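Local coordinates for methyltransferase (Streptococcus mutans, PDB 2B78), which is probably an S-adenosyl-L-methionine-dependent methyltransferase that may act on RNA, its exact substrate being unknown, at residues Leu93-Asn101 / Thr111-Val119; Arg140-Glu151 / Ala163-Pro171. All coordinates share one frame; numbering follows the deposited sequence.

Interaction 1 (Leu93-Asn101 / Thr111-Val119); sequences LTTAYRLFN and TIDCYGDFV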
loop_
_atom_site.group_PDB
_atom_site.type_symbol
_atom_site.label_atom_id
_atom_site.label_comp_id
_atom_site.label_asym_id
_atom_site.label_seq_id
_atom_site.Cartn_x
_atom_site.Cartn_y
_atom_site.Cartn_z
ATOM N N LEU A 93 -17.574 -10.983 -0.198
ATOM C CA LEU A 93 -16.608 -11.569 0.743
ATOM C C LEU A 93 -15.585 -10.507 1.112
ATOM O O LEU A 93 -14.950 -10.582 2.165
ATOM C CB LEU A 93 -15.870 -12.754 0.112
ATOM C CG LEU A 93 -16.613 -14.086 -0.026
ATOM C CD1 LEU A 93 -15.730 -15.073 -0.776
ATOM C CD2 LEU A 93 -16.975 -14.625 1.351
ATOM N N THR A 94 -15.416 -9.534 0.218
ATOM C CA THR A 94 -14.480 -8.425 0.418
ATOM C C THR A 94 -15.204 -7.125 0.115
ATOM O O THR A 94 -15.527 -6.851 -1.037
ATOM C CB THR A 94 -13.278 -8.559 -0.522
ATOM O OG1 THR A 94 -12.473 -9.660 -0.092
ATOM C CG2 THR A 94 -12.445 -7.271 -0.520
ATOM N N THR A 95 -15.451 -6.320 1.145
ATOM C CA THR A 95 -16.179 -5.076 0.958
ATOM C C THR A 95 -15.297 -3.839 1.020
ATOM O O THR A 95 -15.788 -2.712 0.976
ATOM C CB THR A 95 -17.320 -4.943 1.991
ATOM O OG1 THR A 95 -16.777 -4.859 3.318
ATOM C CG2 THR A 95 -18.240 -6.150 1.902
ATOM N N ALA A 96 -13.989 -4.047 1.107
ATOM C CA ALA A 96 -13.061 -2.928 1.133
ATOM C C ALA A 96 -11.950 -3.273 0.157
ATOM O O ALA A 96 -11.295 -4.298 0.305
ATOM C CB ALA A 96 -12.496 -2.715 2.548
ATOM N N TYR A 97 -11.760 -2.430 -0.853
ATOM C CA TYR A 97 -10.726 -2.649 -1.858
ATOM C C TYR A 97 -10.449 -1.337 -2.573
ATOM O O TYR A 97 -11.171 -0.358 -2.380
ATOM C CB TYR A 97 -11.162 -3.734 -2.851
ATOM C CG TYR A 97 -12.459 -3.441 -3.583
ATOM C CD1 TYR A 97 -12.453 -2.853 -4.848
ATOM C CD2 TYR A 97 -13.697 -3.742 -3.003
ATOM C CE1 TYR A 97 -13.644 -2.575 -5.515
ATOM C CE2 TYR A 97 -14.895 -3.462 -3.665
ATOM C CZ TYR A 97 -14.858 -2.880 -4.917
ATOM O OH TYR A 97 -16.038 -2.590 -5.568
ATOM N N ARG A 98 -9.409 -1.298 -3.399
ATOM C CA ARG A 98 -9.076 -0.055 -4.091
ATOM C C ARG A 98 -9.819 0.156 -5.413
ATOM O O ARG A 98 -9.840 -0.728 -6.269
ATOM C CB ARG A 98 -7.566 0.032 -4.321
ATOM C CG ARG A 98 -7.134 1.249 -5.140
ATOM C CD ARG A 98 -5.736 1.709 -4.771
ATOM N NE ARG A 98 -5.694 2.239 -3.411
ATOM C CZ ARG A 98 -4.630 2.814 -2.861
ATOM N NH1 ARG A 98 -3.505 2.943 -3.550
ATOM N NH2 ARG A 98 -4.697 3.259 -1.614
ATOM N N LEU A 99 -10.406 1.342 -5.573
ATOM C CA LEU A 99 -11.157 1.693 -6.783
ATOM C C LEU A 99 -10.313 2.376 -7.861
ATOM O O LEU A 99 -10.594 2.244 -9.059
ATOM C CB LEU A 99 -12.333 2.612 -6.417
ATOM C CG LEU A 99 -13.397 2.075 -5.454
ATOM C CD1 LEU A 99 -14.465 3.150 -5.221
ATOM C CD2 LEU A 99 -14.044 0.812 -6.026
ATOM N N PHE A 100 -9.277 3.099 -7.443
ATOM C CA PHE A 100 -8.425 3.830 -8.383
ATOM C C PHE A 100 -7.018 3.895 -7.811
ATOM O O PHE A 100 -6.837 4.257 -6.650
ATOM C CB PHE A 100 -8.977 5.248 -8.569
ATOM C CG PHE A 100 -8.539 5.913 -9.847
ATOM C CD1 PHE A 100 -9.261 5.735 -11.022
ATOM C CD2 PHE A 100 -7.396 6.711 -9.876
ATOM C CE1 PHE A 100 -8.854 6.342 -12.210
ATOM C CE2 PHE A 100 -6.982 7.317 -11.056
ATOM C CZ PHE A 100 -7.713 7.132 -12.225
ATOM N N ASN A 101 -6.019 3.550 -8.617
ATOM C CA ASN A 101 -4.643 3.555 -8.128
ATOM C C ASN A 101 -3.651 4.284 -9.013
ATOM O O ASN A 101 -2.904 3.665 -9.771
ATOM C CB ASN A 101 -4.166 2.117 -7.909
ATOM C CG ASN A 101 -2.856 2.044 -7.141
ATOM O OD1 ASN A 101 -2.667 2.728 -6.122
ATOM N ND2 ASN A 101 -1.947 1.196 -7.615
ATOM N N THR A 111 -5.622 8.266 -5.519
ATOM C CA THR A 111 -6.038 6.901 -5.222
ATOM C C THR A 111 -7.401 7.050 -4.556
ATOM O O THR A 111 -7.691 8.075 -3.925
ATOM C CB THR A 111 -5.074 6.119 -4.256
ATOM O OG1 THR A 111 -5.121 6.689 -2.944
ATOM C CG2 THR A 111 -3.644 6.155 -4.771
ATOM N N ILE A 112 -8.248 6.045 -4.724
ATOM C CA ILE A 112 -9.573 6.067 -4.126
ATOM C C ILE A 112 -9.867 4.658 -3.643
ATOM O O ILE A 112 -9.761 3.687 -4.402
ATOM C CB ILE A 112 -10.663 6.458 -5.137
ATOM C CG1 ILE A 112 -10.312 7.789 -5.808
ATOM C CG2 ILE A 112 -12.020 6.534 -4.421
ATOM C CD1 ILE A 112 -11.253 8.178 -6.928
ATOM N N ASP A 113 -10.222 4.542 -2.374
ATOM C CA ASP A 113 -10.535 3.238 -1.817
ATOM C C ASP A 113 -11.986 3.204 -1.379
ATOM O O ASP A 113 -12.580 4.236 -1.068
ATOM C CB ASP A 113 -9.650 2.940 -0.599
ATOM C CG ASP A 113 -8.176 2.864 -0.946
ATOM O OD1 ASP A 113 -7.824 2.088 -1.859
ATOM O OD2 ASP A 113 -7.367 3.567 -0.297
ATOM N N CYS A 114 -12.572 2.018 -1.380
ATOM C CA CYS A 114 -13.925 1.910 -0.903
ATOM C C CYS A 114 -13.836 1.062 0.353
ATOM O O CYS A 114 -13.132 0.041 0.389
ATOM C CB CYS A 114 -14.838 1.275 -1.954
ATOM S SG CYS A 114 -14.704 -0.497 -2.134
ATOM N N TYR A 115 -14.510 1.525 1.398
ATOM C CA TYR A 115 -14.553 0.845 2.679
ATOM C C TYR A 115 -16.018 0.665 3.023
ATOM O O TYR A 115 -16.610 1.507 3.691
ATOM C CB TYR A 115 -13.876 1.698 3.755
ATOM C CG TYR A 115 -12.366 1.610 3.788
ATOM C CD1 TYR A 115 -11.721 0.688 4.621
ATOM C CD2 TYR A 115 -11.577 2.455 3.006
ATOM C CE1 TYR A 115 -10.317 0.617 4.679
ATOM C CE2 TYR A 115 -10.178 2.385 3.053
ATOM C CZ TYR A 115 -9.562 1.468 3.896
ATOM O OH TYR A 115 -8.185 1.435 3.979
ATOM N N GLY A 116 -16.611 -0.431 2.563
ATOM C CA GLY A 116 -18.016 -0.650 2.847
ATOM C C GLY A 116 -18.878 0.340 2.087
ATOM O O GLY A 116 -18.837 0.393 0.856
ATOM N N ASP A 117 -19.647 1.139 2.819
ATOM C CA ASP A 117 -20.528 2.128 2.199
ATOM C C ASP A 117 -19.895 3.502 1.999
ATOM O O ASP A 117 -20.541 4.416 1.488
ATOM C CB ASP A 117 -21.797 2.287 3.031
ATOM C CG ASP A 117 -22.641 1.029 3.053
ATOM O OD1 ASP A 117 -22.978 0.516 1.962
ATOM O OD2 ASP A 117 -22.968 0.559 4.162
ATOM N N PHE A 118 -18.634 3.643 2.388
ATOM C CA PHE A 118 -17.931 4.914 2.267
ATOM C C PHE A 118 -16.684 4.818 1.394
ATOM O O PHE A 118 -16.103 3.742 1.233
ATOM C CB PHE A 118 -17.547 5.409 3.665
ATOM C CG PHE A 118 -18.730 5.687 4.550
ATOM C CD1 PHE A 118 -19.337 6.940 4.551
ATOM C CD2 PHE A 118 -19.263 4.681 5.355
ATOM C CE1 PHE A 118 -20.462 7.184 5.341
ATOM C CE2 PHE A 118 -20.385 4.919 6.146
ATOM C CZ PHE A 118 -20.982 6.173 6.136
ATOM N N VAL A 119 -16.282 5.946 0.819
ATOM C CA VAL A 119 -15.095 5.975 -0.018
ATOM C C VAL A 119 -14.042 6.871 0.600
ATOM O O VAL A 119 -14.356 7.763 1.401
ATOM C CB VAL A 119 -15.407 6.466 -1.447
ATOM C CG1 VAL A 119 -16.297 5.464 -2.132
ATOM C CG2 VAL A 119 -16.077 7.833 -1.414
HETATM O O HOH W 1 -18.025 -1.915 -0.617
#

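Interaction 2 (Arg140-Glu151 / Ala163-Pro171); sequences RQVYPNFLGAYE and AHLYGQEAP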
loop_
_atom_site.group_PDB
_atom_site.type_symbol
_atom_site.label_atom_id
_atom_site.label_comp_id
_atom_site.label_asym_id
_atom_site.label_seq_id
_atom_site.Cartn_x
_atom_site.Cartn_y
_atom_site.Cartn_z
ATOM N N ARG A 140 -18.606 11.122 -8.223
ATOM C CA ARG A 140 -19.956 10.937 -7.719
ATOM C C ARG A 140 -20.946 10.551 -8.808
ATOM O O ARG A 140 -21.925 9.863 -8.536
ATOM C CB ARG A 140 -20.432 12.190 -6.979
ATOM C CG ARG A 140 -19.640 12.457 -5.709
ATOM C CD ARG A 140 -20.147 13.679 -4.952
ATOM N NE ARG A 140 -21.352 13.408 -4.167
ATOM C CZ ARG A 140 -21.977 14.321 -3.427
ATOM N NH1 ARG A 140 -21.511 15.563 -3.375
ATOM N NH2 ARG A 140 -23.062 13.997 -2.730
ATOM N N GLN A 141 -20.704 10.972 -10.043
ATOM C CA GLN A 141 -21.628 10.597 -11.111
ATOM C C GLN A 141 -21.445 9.123 -11.476
ATOM O O GLN A 141 -22.416 8.397 -11.701
ATOM C CB GLN A 141 -21.418 11.453 -12.365
ATOM C CG GLN A 141 -22.328 11.019 -13.508
ATOM C CD GLN A 141 -22.188 11.856 -14.766
ATOM O OE1 GLN A 141 -22.268 13.080 -14.722
ATOM N NE2 GLN A 141 -22.002 11.192 -15.902
ATOM N N VAL A 142 -20.193 8.681 -11.520
ATOM C CA VAL A 142 -19.883 7.301 -11.873
ATOM C C VAL A 142 -20.216 6.313 -10.753
ATOM O O VAL A 142 -20.658 5.191 -11.019
ATOM C CB VAL A 142 -18.392 7.175 -12.270
ATOM C CG1 VAL A 142 -18.042 5.717 -12.592
ATOM C CG2 VAL A 142 -18.113 8.076 -13.472
ATOM N N TYR A 143 -20.011 6.737 -9.506
ATOM C CA TYR A 143 -20.300 5.905 -8.329
ATOM C C TYR A 143 -21.258 6.698 -7.449
ATOM O O TYR A 143 -20.868 7.209 -6.402
ATOM C CB TYR A 143 -19.017 5.639 -7.539
ATOM C CG TYR A 143 -18.101 4.591 -8.132
ATOM C CD1 TYR A 143 -18.349 3.228 -7.936
ATOM C CD2 TYR A 143 -16.963 4.956 -8.841
ATOM C CE1 TYR A 143 -17.480 2.257 -8.424
ATOM C CE2 TYR A 143 -16.078 3.990 -9.337
ATOM C CZ TYR A 143 -16.345 2.645 -9.120
ATOM O OH TYR A 143 -15.464 1.692 -9.567
ATOM N N PRO A 144 -22.529 6.807 -7.865
ATOM C CA PRO A 144 -23.554 7.553 -7.128
ATOM C C PRO A 144 -24.115 6.948 -5.847
ATOM O O PRO A 144 -24.745 7.658 -5.064
ATOM C CB PRO A 144 -24.648 7.730 -8.174
ATOM C CG PRO A 144 -24.586 6.412 -8.902
ATOM C CD PRO A 144 -23.088 6.248 -9.110
ATOM N N ASN A 145 -23.863 5.660 -5.617
ATOM C CA ASN A 145 -24.437 4.975 -4.466
ATOM C C ASN A 145 -23.684 4.892 -3.133
ATOM O O ASN A 145 -24.142 4.212 -2.209
ATOM C CB ASN A 145 -24.873 3.572 -4.901
ATOM C CG ASN A 145 -25.804 3.602 -6.110
ATOM O OD1 ASN A 145 -26.617 4.514 -6.257
ATOM N ND2 ASN A 145 -25.695 2.596 -6.973
ATOM N N PHE A 146 -22.539 5.552 -3.013
ATOM C CA PHE A 146 -21.829 5.513 -1.740
ATOM C C PHE A 146 -22.538 6.472 -0.784
ATOM O O PHE A 146 -23.087 7.483 -1.214
ATOM C CB PHE A 146 -20.364 5.909 -1.927
ATOM C CG PHE A 146 -19.511 4.794 -2.464
ATOM C CD1 PHE A 146 -19.262 3.662 -1.691
ATOM C CD2 PHE A 146 -18.977 4.861 -3.739
ATOM C CE1 PHE A 146 -18.496 2.615 -2.187
ATOM C CE2 PHE A 146 -18.208 3.816 -4.243
ATOM C CZ PHE A 146 -17.968 2.694 -3.465
ATOM N N LEU A 147 -22.532 6.149 0.504
ATOM C CA LEU A 147 -23.204 6.983 1.500
ATOM C C LEU A 147 -22.430 8.243 1.873
ATOM O O LEU A 147 -23.024 9.267 2.238
ATOM C CB LEU A 147 -23.464 6.170 2.769
ATOM C CG LEU A 147 -24.224 4.852 2.619
ATOM C CD1 LEU A 147 -24.394 4.240 3.996
ATOM C CD2 LEU A 147 -25.579 5.084 1.961
ATOM N N GLY A 148 -21.107 8.168 1.797
ATOM C CA GLY A 148 -20.285 9.309 2.147
ATOM C C GLY A 148 -18.851 9.130 1.708
ATOM O O GLY A 148 -18.478 8.059 1.218
ATOM N N ALA A 149 -18.043 10.174 1.885
ATOM C CA ALA A 149 -16.641 10.136 1.492
ATOM C C ALA A 149 -15.740 10.959 2.400
ATOM O O ALA A 149 -16.161 11.965 2.987
ATOM C CB ALA A 149 -16.490 10.628 0.051
ATOM N N TYR A 150 -14.490 10.515 2.489
ATOM C CA TYR A 150 -13.455 11.161 3.278
ATOM C C TYR A 150 -12.241 11.328 2.384
ATOM O O TYR A 150 -12.161 10.711 1.320
ATOM C CB TYR A 150 -13.092 10.298 4.479
ATOM C CG TYR A 150 -14.158 10.302 5.531
ATOM C CD1 TYR A 150 -14.099 11.194 6.608
ATOM C CD2 TYR A 150 -15.257 9.454 5.430
ATOM C CE1 TYR A 150 -15.118 11.237 7.559
ATOM C CE2 TYR A 150 -16.279 9.491 6.370
ATOM C CZ TYR A 150 -16.203 10.384 7.430
ATOM O OH TYR A 150 -17.223 10.426 8.353
ATOM N N GLU A 151 -11.301 12.158 2.812
ATOM C CA GLU A 151 -10.097 12.391 2.031
ATOM C C GLU A 151 -8.849 12.489 2.900
ATOM O O GLU A 151 -8.915 12.958 4.035
ATOM C CB GLU A 151 -10.243 13.679 1.214
ATOM C CG GLU A 151 -10.229 14.961 2.056
ATOM C CD GLU A 151 -10.472 16.210 1.229
ATOM O OE1 GLU A 151 -10.152 16.199 0.024
ATOM O OE2 GLU A 151 -10.975 17.212 1.786
ATOM N N ALA A 163 -10.093 14.547 6.429
ATOM C CA ALA A 163 -11.326 15.324 6.534
ATOM C C ALA A 163 -12.513 14.658 5.853
ATOM O O ALA A 163 -12.345 13.898 4.896
ATOM C CB ALA A 163 -11.106 16.719 5.939
ATOM N N HIS A 164 -13.713 14.934 6.361
ATOM C CA HIS A 164 -14.932 14.413 5.766
ATOM C C HIS A 164 -15.041 15.189 4.456
ATOM O O HIS A 164 -14.767 16.393 4.437
ATOM C CB HIS A 164 -16.130 14.695 6.678
ATOM C CG HIS A 164 -17.448 14.324 6.077
ATOM N ND1 HIS A 164 -17.732 13.051 5.630
ATOM C CD2 HIS A 164 -18.549 15.068 5.816
ATOM C CE1 HIS A 164 -18.948 13.028 5.114
ATOM N NE2 HIS A 164 -19.466 14.238 5.215
ATOM N N LEU A 165 -15.412 14.512 3.369
ATOM C CA LEU A 165 -15.493 15.159 2.051
ATOM C C LEU A 165 -16.897 15.441 1.535
ATOM O O LEU A 165 -17.191 16.569 1.128
ATOM C CB LEU A 165 -14.739 14.327 1.005
ATOM C CG LEU A 165 -14.635 14.960 -0.388
ATOM C CD1 LEU A 165 -13.941 16.311 -0.277
ATOM C CD2 LEU A 165 -13.869 14.033 -1.336
ATOM N N TYR A 166 -17.757 14.424 1.519
ATOM C CA TYR A 166 -19.131 14.635 1.068
ATOM C C TYR A 166 -20.064 13.557 1.587
ATOM O O TYR A 166 -19.614 12.506 2.041
ATOM C CB TYR A 166 -19.208 14.719 -0.469
ATOM C CG TYR A 166 -18.972 13.429 -1.246
ATOM C CD1 TYR A 166 -19.850 12.351 -1.143
ATOM C CD2 TYR A 166 -17.887 13.309 -2.117
ATOM C CE1 TYR A 166 -19.657 11.186 -1.889
ATOM C CE2 TYR A 166 -17.686 12.147 -2.868
ATOM C CZ TYR A 166 -18.579 11.092 -2.745
ATOM O OH TYR A 166 -18.401 9.955 -3.489
ATOM N N GLY A 167 -21.365 13.826 1.531
ATOM C CA GLY A 167 -22.341 12.851 1.988
ATOM C C GLY A 167 -22.446 12.659 3.490
ATOM O O GLY A 167 -22.145 13.561 4.273
ATOM N N GLN A 168 -22.890 11.471 3.888
ATOM C CA GLN A 168 -23.052 11.131 5.299
ATOM C C GLN A 168 -21.712 10.931 5.990
ATOM O O GLN A 168 -20.689 10.716 5.339
ATOM C CB GLN A 168 -23.863 9.841 5.451
ATOM C CG GLN A 168 -25.368 9.973 5.275
ATOM C CD GLN A 168 -26.060 8.616 5.252
ATOM O OE1 GLN A 168 -25.758 7.737 6.059
ATOM N NE2 GLN A 168 -26.991 8.443 4.322
ATOM N N GLU A 169 -21.723 11.012 7.316
ATOM C CA GLU A 169 -20.517 10.792 8.101
ATOM C C GLU A 169 -20.513 9.302 8.419
ATOM O O GLU A 169 -21.570 8.669 8.464
ATOM C CB GLU A 169 -20.566 11.594 9.409
ATOM C CG GLU A 169 -20.247 13.072 9.274
ATOM C CD GLU A 169 -18.762 13.382 9.396
ATOM O OE1 GLU A 169 -18.394 14.561 9.204
ATOM O OE2 GLU A 169 -17.959 12.460 9.689
ATOM N N ALA A 170 -19.328 8.742 8.632
ATOM C CA ALA A 170 -19.193 7.329 8.952
ATOM C C ALA A 170 -18.891 7.193 10.435
ATOM O O ALA A 170 -18.422 8.137 11.064
ATOM C CB ALA A 170 -18.050 6.714 8.134
ATOM N N PRO A 171 -19.177 6.020 11.024
ATOM C CA PRO A 171 -18.876 5.871 12.449
ATOM C C PRO A 171 -17.369 6.062 12.557
ATOM O O PRO A 171 -16.645 5.726 11.618
ATOM C CB PRO A 171 -19.295 4.432 12.739
ATOM C CG PRO A 171 -20.438 4.222 11.794
ATOM C CD PRO A 171 -19.916 4.851 10.514
HETATM O O HOH W 2 -20.700 8.470 -3.974
HETATM O O HOH W 3 -15.795 9.381 10.660
HETATM O O HOH W 4 -13.100 18.360 3.190
#

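Interaction 1 (Leu93-Asn101 / Thr111-Val119)
Arg98 grips Asp113 side-on in the buried half of this strand pair: NE reaches OD1 at 2.6 Å in an almost straight bond, and NH2 takes the syn lone pair of OD2 at 3.0 Å. Guanidinium and carboxylate lie 24° from coplanar, so this salt bridge is close to flat. The remaining nitrogen NH1 donates to Asn101 OD1 (2.7 Å), and Thr111 sets its CB over the centre of one guanidinium face, so the charged plane is held both at its edges and from above. On the other face of the sheet Cys114 puts SG over the Tyr97 ring, 3.6 Å from the centroid, a sulfur-aromatic contact. Tyr97 chi1 of 58° swings the ring between its own N and carbonyl carbon, across to the sulfur. The two strands form an antiparallel beta hairpin interrupted by a classic beta bulge: Leu99 N and Phe100 N both donate to Ile112 O, at 2.7 and 3.1 Å. At the bulge Leu99 points toward the partner strand, where its branched end packs on Cys114 CB and meets Phe139 of helix 132-142. Packing thins toward Thr95 and Gly116, which are partly exposed. Here Gly116 N bonds Thr95 O, and one water donates to both Thr95 O and Gly116 O. Glycine, with its positive phi, suits the type II' turn that leads from Tyr115 to Phe118.

Interaction 2 (Arg140-Glu151 / Ala163-Pro171)
Tyr166 is sandwiched between Arg140 and Ala149. On one face Arg140 CD sits 3.5 Å from the ring centroid, and beyond it the guanidinium lies flat, its plane 8° from the ring's, in a cation-pi stack; a bend at chi3 (79°) lets the chain follow the ring. Against the opposite face the methyl of Ala149 makes a CH-pi contact, again 3.5 Å from CB to the centroid, and alanine is small enough to let the ring settle this close. At the other end Tyr150 OH donates to Glu169 OE2 at 2.5 Å, from above the carboxylate plane, and accepts from Ala170 N at 2.7 Å in the plane of the ring. His164 turns its edge to the face of that ring, with planes at 62°. Behind these side chains stands an antiparallel hairpin, strands 148-153 and 162-165, with a classic beta bulge: Leu165 N and Tyr166 N both reach Ala149 O from the same face of its plane, the second bond the longer at 3.3 Å. Gly148 and Gly167, having no side chains, bring their CA atoms to 4.1 Å where the backbones run close; the positive phi of Gly167 suits glycine too. Farther out, His164 NE2 donates to Gly167 O, a bond that spans the corner at Tyr166, while one water links Tyr166 OH to Tyr143 O. Glu151 crosses Leu165 at about a right angle, its carboxylate meeting CD1, and its OE1 is held by Trp123 and by a salt bridge to Arg132. Helix 132-142 covers Leu165 and Tyr166 through Val136.

From the N terminus, the chain first closes interaction 1, where 93-101 pairs with 111-119 across an intervening segment of nine residues. It then turns back through strand 118-123, passes along helix 132-142 and opens interaction 2, in which 140-151 and 163-171 meet across eleven residues. The two loops follow in series, neither nesting nor crossing. Both belong to one five-stranded mixed sheet, with strands 96-101 and 162-165 at its outer edges. Strand 118-123 joins them by running parallel to 148-153, Val119 O probably accepting from Tyr150 N, and just ahead of the strands Asp117 O probably accepting from Leu147 N; Val119 side-chain methyls pack on Ala149 and Phe146.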